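Long-range contact in titin (Homo sapiens, PDB 2J8H), which serves as an elastic protein of muscle and probably also acts as a serine/threonine kinase, here as a rigid tandem of two A-band immunoglobulin domains: residues A[4-18]-A[85-99]. Numbering follows the deposited sequence.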
ATOM      1  N   ALA A   4      34.093  -1.499  26.126  1.00 49.15           N
ATOM      2  CA  ALA A   4      32.880  -2.363  26.187  1.00 49.31           C
ATOM      3  C   ALA A   4      31.733  -1.733  25.405  1.00 48.88           C
ATOM      4  O   ALA A   4      31.677  -0.514  25.293  1.00 49.08           O
ATOM      5  CB  ALA A   4      32.447  -2.589  27.606  1.00 49.18           C
ATOM      6  N   PRO A   5      30.788  -2.552  24.894  1.00 48.98           N
ATOM      7  CA  PRO A   5      29.707  -1.988  24.090  1.00 48.84           C
ATOM      8  C   PRO A   5      28.785  -1.055  24.864  1.00 48.94           C
ATOM      9  O   PRO A   5      28.557  -1.258  26.055  1.00 48.12           O
ATOM     10  CB  PRO A   5      28.923  -3.217  23.645  1.00 48.83           C
ATOM     11  CG  PRO A   5      29.844  -4.385  23.858  1.00 48.92           C
ATOM     12  CD  PRO A   5      30.644  -4.012  25.037  1.00 48.21           C
ATOM     13  N   HIS A   6      28.265  -0.038  24.178  1.00 49.34           N
ATOM     14  CA  HIS A   6      27.320   0.914  24.761  1.00 49.26           C
ATOM     15  C   HIS A   6      26.336   1.320  23.675  1.00 48.74           C
ATOM     16  O   HIS A   6      26.687   1.347  22.511  1.00 48.38           O
ATOM     17  CB  HIS A   6      28.080   2.119  25.285  1.00 50.07           C
ATOM     18  CG  HIS A   6      27.232   3.174  25.933  1.00 52.11           C
ATOM     19  ND1 HIS A   6      26.698   3.033  27.198  1.00 57.62           N
ATOM     20  CD2 HIS A   6      26.919   4.433  25.535  1.00 55.84           C
ATOM     21  CE1 HIS A   6      26.047   4.138  27.529  1.00 57.26           C
ATOM     22  NE2 HIS A   6      26.174   5.007  26.542  1.00 56.64           N
ATOM     23  N   PHE A   7      25.092   1.569  24.065  1.00 48.68           N
ATOM     24  CA  PHE A   7      24.084   2.127  23.156  1.00 48.59           C
ATOM     25  C   PHE A   7      24.131   3.634  23.284  1.00 48.54           C
ATOM     26  O   PHE A   7      23.652   4.192  24.265  1.00 48.99           O
ATOM     27  CB  PHE A   7      22.697   1.560  23.461  1.00 48.96           C
ATOM     28  CG  PHE A   7      22.571   0.141  23.090  1.00 48.20           C
ATOM     29  CD1 PHE A   7      22.617  -0.844  24.047  1.00 50.36           C
ATOM     30  CD2 PHE A   7      22.511  -0.226  21.768  1.00 49.83           C
ATOM     31  CE1 PHE A   7      22.558  -2.177  23.700  1.00 50.01           C
ATOM     32  CE2 PHE A   7      22.437  -1.542  21.412  1.00 51.91           C
ATOM     33  CZ  PHE A   7      22.485  -2.535  22.401  1.00 49.80           C
ATOM     34  N   LYS A   8      24.805   4.274  22.330  1.00 48.49           N
ATOM     35  CA  LYS A   8      24.878   5.736  22.252  1.00 48.65           C
ATOM     36  C   LYS A   8      23.489   6.271  21.913  1.00 48.59           C
ATOM     37  O   LYS A   8      23.064   7.306  22.401  1.00 48.05           O
ATOM     38  CB  LYS A   8      25.885   6.134  21.168  1.00 49.21           C
ATOM     39  CG  LYS A   8      26.136   7.616  20.986  1.00 49.53           C
ATOM     40  CD  LYS A   8      27.018   8.134  22.062  1.00 52.10           C
ATOM     41  CE  LYS A   8      27.288   9.615  21.903  1.00 51.99           C
ATOM     42  NZ  LYS A   8      27.859  10.168  23.168  1.00 53.74           N
ATOM     43  N   GLU A   9      22.786   5.553  21.048  1.00 49.00           N
ATOM     44  CA  GLU A   9      21.377   5.839  20.784  1.00 49.30           C
ATOM     45  C   GLU A   9      20.616   4.536  21.008  1.00 48.82           C
ATOM     46  O   GLU A   9      20.844   3.560  20.323  1.00 47.82           O
ATOM     47  CB  GLU A   9      21.208   6.389  19.375  1.00 49.01           C
ATOM     48  CG  GLU A   9      22.076   7.632  19.152  1.00 49.68           C
ATOM     49  CD  GLU A   9      21.880   8.261  17.788  1.00 50.15           C
ATOM     50  OE1 GLU A   9      21.167   7.656  16.971  1.00 51.65           O
ATOM     51  OE2 GLU A   9      22.433   9.353  17.530  1.00 52.02           O
ATOM     52  N   GLU A  10      19.774   4.523  22.031  1.00 49.22           N
ATOM     53  CA  GLU A  10      19.037   3.327  22.445  1.00 51.05           C
ATOM     54  C   GLU A  10      17.838   3.109  21.536  1.00 50.94           C
ATOM     55  O   GLU A  10      17.371   4.044  20.885  1.00 49.92           O
ATOM     56  CB  GLU A  10      18.521   3.490  23.886  1.00 51.01           C
ATOM     57  CG  GLU A  10      19.595   3.687  24.947  1.00 52.54           C
ATOM     58  CD  GLU A  10      19.002   4.063  26.303  1.00 54.72           C
ATOM     59  OE1 GLU A  10      17.825   3.722  26.581  1.00 60.98           O
ATOM     60  OE2 GLU A  10      19.701   4.748  27.093  1.00 61.46           O
ATOM     61  N   LEU A  11      17.347   1.870  21.493  1.00 52.05           N
ATOM     62  CA  LEU A  11      16.127   1.536  20.761  1.00 52.84           C
ATOM     63  C   LEU A  11      14.942   2.325  21.272  1.00 53.36           C
ATOM     64  O   LEU A  11      14.809   2.546  22.468  1.00 53.96           O
ATOM     65  CB  LEU A  11      15.774   0.057  20.928  1.00 53.41           C
ATOM     66  CG  LEU A  11      16.417  -1.034  20.107  1.00 54.54           C
ATOM     67  CD1 LEU A  11      15.574  -2.343  20.281  1.00 54.38           C
ATOM     68  CD2 LEU A  11      16.556  -0.651  18.623  1.00 53.40           C
ATOM     69  N   ARG A  12      14.079   2.751  20.357  1.00 54.27           N
ATOM     70  CA  ARG A  12      12.866   3.487  20.727  1.00 54.86           C
ATOM     71  C   ARG A  12      11.652   2.574  20.653  1.00 53.61           C
ATOM     72  O   ARG A  12      11.532   1.814  19.710  1.00 53.21           O
ATOM     73  CB  ARG A  12      12.642   4.650  19.750  1.00 55.36           C
ATOM     74  CG  ARG A  12      13.462   5.877  20.054  1.00 58.25           C
ATOM     75  CD  ARG A  12      13.086   7.061  19.146  1.00 59.98           C
ATOM     76  NE  ARG A  12      14.286   7.847  18.825  1.00 64.42           N
ATOM     77  CZ  ARG A  12      14.690   8.950  19.454  1.00 65.29           C
ATOM     78  NH1 ARG A  12      13.980   9.478  20.454  1.00 66.00           N
ATOM     79  NH2 ARG A  12      15.820   9.540  19.059  1.00 65.45           N
ATOM     80  N   ASN A  13      10.748   2.678  21.627  1.00 53.14           N
ATOM     81  CA  ASN A  13       9.424   2.071  21.512  1.00 52.78           C
ATOM     82  C   ASN A  13       8.739   2.622  20.264  1.00 52.45           C
ATOM     83  O   ASN A  13       8.845   3.828  19.964  1.00 53.29           O
ATOM     84  CB  ASN A  13       8.566   2.376  22.744  1.00 52.80           C
ATOM     85  CG  ASN A  13       8.973   1.576  23.970  1.00 52.97           C
ATOM     86  OD1 ASN A  13       9.728   0.603  23.881  1.00 52.62           O
ATOM     87  ND2 ASN A  13       8.440   1.967  25.123  1.00 51.80           N
ATOM     88  N   LEU A  14       8.035   1.756  19.542  1.00 51.61           N
ATOM     89  CA  LEU A  14       7.412   2.115  18.260  1.00 51.35           C
ATOM     90  C   LEU A  14       5.920   1.842  18.295  1.00 50.41           C
ATOM     91  O   LEU A  14       5.489   0.870  18.904  1.00 50.01           O
ATOM     92  CB  LEU A  14       7.955   1.255  17.117  1.00 51.63           C
ATOM     93  CG  LEU A  14       9.413   1.301  16.660  1.00 54.35           C
ATOM     94  CD1 LEU A  14       9.608   0.273  15.544  1.00 55.57           C
ATOM     95  CD2 LEU A  14       9.755   2.719  16.187  1.00 57.07           C
ATOM     96  N   ASN A  15       5.165   2.690  17.599  1.00 49.76           N
ATOM     97  CA  ASN A  15       3.764   2.475  17.275  1.00 49.45           C
ATOM     98  C   ASN A  15       3.622   2.620  15.768  1.00 48.79           C
ATOM     99  O   ASN A  15       3.775   3.707  15.224  1.00 48.60           O
ATOM    100  CB  ASN A  15       2.887   3.510  17.960  1.00 49.48           C
ATOM    101  CG  ASN A  15       2.703   3.228  19.429  1.00 51.33           C
ATOM    102  OD1 ASN A  15       3.632   3.352  20.207  1.00 55.91           O
ATOM    103  ND2 ASN A  15       1.499   2.847  19.815  1.00 55.07           N
ATOM    104  N   VAL A  16       3.314   1.524  15.099  1.00 47.74           N
ATOM    105  CA  VAL A  16       3.332   1.476  13.648  1.00 47.74           C
ATOM    106  C   VAL A  16       1.977   1.017  13.158  1.00 47.35           C
ATOM    107  O   VAL A  16       1.339   0.159  13.761  1.00 46.17           O
ATOM    108  CB  VAL A  16       4.446   0.517  13.160  1.00 47.33           C
ATOM    109  CG1 VAL A  16       4.452   0.369  11.635  1.00 47.37           C
ATOM    110  CG2 VAL A  16       5.773   1.029  13.633  1.00 48.16           C
ATOM    111  N   ARG A  17       1.518   1.623  12.074  1.00 47.70           N
ATOM    112  CA  ARG A  17       0.260   1.231  11.485  1.00 48.20           C
ATOM    113  C   ARG A  17       0.399  -0.158  10.878  1.00 48.22           C
ATOM    114  O   ARG A  17       1.416  -0.487  10.298  1.00 48.40           O
ATOM    115  CB  ARG A  17      -0.189   2.252  10.431  1.00 47.58           C
ATOM    116  CG  ARG A  17      -1.528   1.962   9.811  1.00 48.38           C
ATOM    117  CD  ARG A  17      -2.679   2.136  10.784  1.00 49.44           C
ATOM    118  NE  ARG A  17      -2.645   3.406  11.521  1.00 48.82           N
ATOM    119  CZ  ARG A  17      -3.129   4.569  11.090  1.00 50.10           C
ATOM    120  NH1 ARG A  17      -3.721   4.685   9.895  1.00 48.15           N
ATOM    121  NH2 ARG A  17      -3.032   5.639  11.878  1.00 51.07           N
ATOM    122  N   TYR A  18      -0.628  -0.971  11.070  1.00 49.14           N
ATOM    123  CA  TYR A  18      -0.781  -2.270  10.422  1.00 49.69           C
ATOM    124  C   TYR A  18      -0.362  -2.224   8.940  1.00 49.82           C
ATOM    125  O   TYR A  18      -0.714  -1.286   8.232  1.00 48.85           O
ATOM    126  CB  TYR A  18      -2.255  -2.642  10.558  1.00 51.04           C
ATOM    127  CG  TYR A  18      -2.730  -3.865   9.845  1.00 50.55           C
ATOM    128  CD1 TYR A  18      -2.321  -5.129  10.247  1.00 52.84           C
ATOM    129  CD2 TYR A  18      -3.641  -3.762   8.806  1.00 52.56           C
ATOM    130  CE1 TYR A  18      -2.774  -6.268   9.605  1.00 52.36           C
ATOM    131  CE2 TYR A  18      -4.110  -4.891   8.156  1.00 53.83           C
ATOM    132  CZ  TYR A  18      -3.661  -6.151   8.565  1.00 54.20           C
ATOM    133  OH  TYR A  18      -4.137  -7.282   7.925  1.00 54.78           O
ATOM    134  N   GLY A  85      34.996  -7.117  25.471  1.00 45.81           N
ATOM    135  CA  GLY A  85      34.890  -6.336  26.692  1.00 45.08           C
ATOM    136  C   GLY A  85      33.565  -6.428  27.409  1.00 44.33           C
ATOM    137  O   GLY A  85      33.441  -5.996  28.545  1.00 43.99           O
ATOM    138  N   GLY A  86      32.552  -6.977  26.763  1.00 43.67           N
ATOM    139  CA  GLY A  86      31.259  -7.098  27.416  1.00 43.34           C
ATOM    140  C   GLY A  86      30.116  -7.265  26.460  1.00 42.60           C
ATOM    141  O   GLY A  86      30.290  -7.189  25.239  1.00 41.27           O
ATOM    142  N   SER A  87      28.936  -7.503  27.025  1.00 42.35           N
ATOM    143  CA  SER A  87      27.711  -7.610  26.245  1.00 42.21           C
ATOM    144  C   SER A  87      26.594  -6.890  26.974  1.00 42.02           C
ATOM    145  O   SER A  87      26.485  -6.978  28.197  1.00 41.67           O
ATOM    146  CB  SER A  87      27.335  -9.083  26.061  1.00 42.13           C
ATOM    147  OG  SER A  87      26.227  -9.257  25.181  1.00 41.40           O
ATOM    148  N   VAL A  88      25.752  -6.198  26.227  1.00 42.80           N
ATOM    149  CA  VAL A  88      24.613  -5.461  26.795  1.00 43.06           C
ATOM    150  C   VAL A  88      23.470  -5.470  25.798  1.00 43.74           C
ATOM    151  O   VAL A  88      23.700  -5.533  24.597  1.00 43.38           O
ATOM    152  CB  VAL A  88      25.017  -4.012  27.174  1.00 43.82           C
ATOM    153  CG1 VAL A  88      25.405  -3.193  25.943  1.00 43.34           C
ATOM    154  CG2 VAL A  88      23.925  -3.326  27.997  1.00 43.86           C
ATOM    155  N   SER A  89      22.243  -5.449  26.295  1.00 44.31           N
ATOM    156  CA  SER A  89      21.098  -5.335  25.415  1.00 44.83           C
ATOM    157  C   SER A  89      20.252  -4.104  25.692  1.00 44.53           C
ATOM    158  O   SER A  89      20.325  -3.466  26.737  1.00 42.72           O
ATOM    159  CB  SER A  89      20.193  -6.565  25.494  1.00 45.38           C
ATOM    160  OG  SER A  89      19.671  -6.680  26.787  1.00 48.34           O
ATOM    161  N   GLY A  90      19.421  -3.808  24.717  1.00 44.09           N
ATOM    162  CA  GLY A  90      18.414  -2.781  24.855  1.00 45.44           C
ATOM    163  C   GLY A  90      17.138  -3.412  24.376  1.00 46.29           C
ATOM    164  O   GLY A  90      17.153  -4.430  23.687  1.00 45.58           O
ATOM    165  N   THR A  91      16.033  -2.803  24.762  1.00 47.73           N
ATOM    166  CA  THR A  91      14.730  -3.368  24.486  1.00 48.98           C
ATOM    167  C   THR A  91      13.765  -2.245  24.043  1.00 48.70           C
ATOM    168  O   THR A  91      13.862  -1.099  24.508  1.00 48.64           O
ATOM    169  CB  THR A  91      14.215  -4.111  25.745  1.00 49.18           C
ATOM    170  OG1 THR A  91      12.903  -4.639  25.493  1.00 54.43           O
ATOM    171  CG2 THR A  91      14.130  -3.179  26.897  1.00 51.27           C
ATOM    172  N   ALA A  92      12.856  -2.591  23.136  1.00 48.53           N
ATOM    173  CA  ALA A  92      11.781  -1.696  22.698  1.00 48.76           C
ATOM    174  C   ALA A  92      10.537  -2.542  22.473  1.00 48.59           C
ATOM    175  O   ALA A  92      10.637  -3.711  22.089  1.00 49.13           O
ATOM    176  CB  ALA A  92      12.165  -0.989  21.393  1.00 48.94           C
ATOM    177  N   SER A  93       9.374  -1.952  22.683  1.00 48.80           N
ATOM    178  CA  SER A  93       8.131  -2.598  22.317  1.00 48.70           C
ATOM    179  C   SER A  93       7.650  -2.027  20.989  1.00 48.66           C
ATOM    180  O   SER A  93       7.780  -0.825  20.721  1.00 48.95           O
ATOM    181  CB  SER A  93       7.104  -2.333  23.384  1.00 49.29           C
ATOM    182  OG  SER A  93       6.775  -0.960  23.348  1.00 52.05           O
ATOM    183  N   LEU A  94       7.100  -2.899  20.160  1.00 48.23           N
ATOM    184  CA  LEU A  94       6.363  -2.508  18.992  1.00 48.05           C
ATOM    185  C   LEU A  94       4.866  -2.710  19.286  1.00 47.83           C
ATOM    186  O   LEU A  94       4.446  -3.792  19.673  1.00 47.40           O
ATOM    187  CB  LEU A  94       6.788  -3.382  17.829  1.00 47.90           C
ATOM    188  CG  LEU A  94       6.041  -3.179  16.509  1.00 48.88           C
ATOM    189  CD1 LEU A  94       5.971  -1.699  16.076  1.00 49.77           C
ATOM    190  CD2 LEU A  94       6.696  -4.040  15.446  1.00 47.98           C
ATOM    191  N   GLU A  95       4.070  -1.660  19.147  1.00 47.69           N
ATOM    192  CA  GLU A  95       2.645  -1.797  19.201  1.00 48.24           C
ATOM    193  C   GLU A  95       2.162  -1.511  17.796  1.00 47.64           C
ATOM    194  O   GLU A  95       2.698  -0.648  17.113  1.00 46.81           O
ATOM    195  CB  GLU A  95       2.052  -0.844  20.234  1.00 48.61           C
ATOM    196  CG  GLU A  95       2.098  -1.452  21.644  1.00 51.38           C
ATOM    197  CD  GLU A  95       2.473  -0.464  22.738  1.00 52.69           C
ATOM    198  OE1 GLU A  95       1.712   0.524  22.943  1.00 57.71           O
ATOM    199  OE2 GLU A  95       3.513  -0.712  23.421  1.00 60.72           O
ATOM    200  N   VAL A  96       1.176  -2.271  17.349  1.00 47.73           N
ATOM    201  CA  VAL A  96       0.715  -2.176  15.975  1.00 47.38           C
ATOM    202  C   VAL A  96      -0.696  -1.661  16.016  1.00 47.21           C
ATOM    203  O   VAL A  96      -1.570  -2.248  16.661  1.00 46.17           O
ATOM    204  CB  VAL A  96       0.795  -3.522  15.222  1.00 47.48           C
ATOM    205  CG1 VAL A  96       0.208  -3.383  13.810  1.00 45.95           C
ATOM    206  CG2 VAL A  96       2.254  -4.030  15.174  1.00 48.08           C
ATOM    207  N   GLU A  97      -0.904  -0.543  15.331  1.00 47.36           N
ATOM    208  CA  GLU A  97      -2.174   0.142  15.344  1.00 47.78           C
ATOM    209  C   GLU A  97      -3.014  -0.453  14.228  1.00 47.19           C
ATOM    210  O   GLU A  97      -2.582  -0.507  13.075  1.00 45.44           O
ATOM    211  CB  GLU A  97      -2.003   1.647  15.098  1.00 48.31           C
ATOM    212  CG  GLU A  97      -0.830   2.308  15.849  1.00 49.42           C
ATOM    213  CD  GLU A  97      -0.573   3.738  15.381  1.00 50.35           C
ATOM    214  OE1 GLU A  97      -0.787   4.043  14.174  1.00 53.79           O
ATOM    215  OE2 GLU A  97      -0.180   4.563  16.231  1.00 53.27           O
ATOM    216  N   VAL A  98      -4.196  -0.936  14.582  1.00 47.05           N
ATOM    217  CA  VAL A  98      -5.111  -1.494  13.591  1.00 47.31           C
ATOM    218  C   VAL A  98      -6.431  -0.770  13.782  1.00 47.63           C
ATOM    219  O   VAL A  98      -7.054  -0.878  14.853  1.00 47.52           O
ATOM    220  CB  VAL A  98      -5.310  -3.013  13.788  1.00 47.74           C
ATOM    221  CG1 VAL A  98      -6.187  -3.580  12.678  1.00 48.37           C
ATOM    222  CG2 VAL A  98      -3.953  -3.743  13.871  1.00 48.45           C
ATOM    223  N   PRO A  99      -6.846   0.018  12.789  1.00 47.80           N
ATOM    224  CA  PRO A  99      -8.134   0.708  12.878  1.00 47.75           C
ATOM    225  C   PRO A  99      -9.286  -0.258  13.092  1.00 47.03           C
ATOM    226  O   PRO A  99      -9.250  -1.376  12.560  1.00 47.87           O
ATOM    227  CB  PRO A  99      -8.256   1.373  11.503  1.00 48.08           C
ATOM    228  CG  PRO A  99      -6.881   1.565  11.084  1.00 47.94           C
ATOM    229  CD  PRO A  99      -6.154   0.351  11.532  1.00 48.05           C
TER
HETATM  230  O   HOH W   1       5.284   0.750  21.630  1.00 45.58           O
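Leu14 to Tyr18 run parallel to Ser93 to Val98, the pairing of strands A' and G that closes one sheet of an I-set immunoglobulin sandwich. The chain reaches it after leaving the opposite sheet, where strand 6-7 pairs with strand 22-29. Backbone bonds knit the two strands from Leu14 N to Ser93 O through to Tyr18 N to Glu97 O (2.8 Å). Just ahead of them the Asn13 side chain imitates the backbone: its OD1 accepts Ser93 N at 2.8 Å, with the donor standing 44° out of the amide plane. A water joins Leu14 O to Ser93 OG. Toward the sandwich interior, Leu94 CD1 rests against both Leu14 CB and Val16 CG2, 3.7 Å from each, and Ile66 of the facing sheet packs on Leu94. Further back, Phe7 turns the edge of its ring to Val88 O, while its CE1 lies 3.8 Å from Val88 CG1.

On the other face, Glu97 can be followed outward. Its CB and CG pass Val16 O, CG at 3.7 Å; OE2 then lies near Asn15 CB, and OE1 meets Arg17. The arginine bends at chi2 and chi3 (69° and 49°), which folds NE back toward the carboxylate, while NH1 donates a hydrogen bond to Asn21 O of the second subunit. OE1 approaches at the guanidinium edge, in its plane, and completes a salt bridge whose hydrogen bond, Arg17 NE to Glu97 OE1, is weak at 3.3 Å.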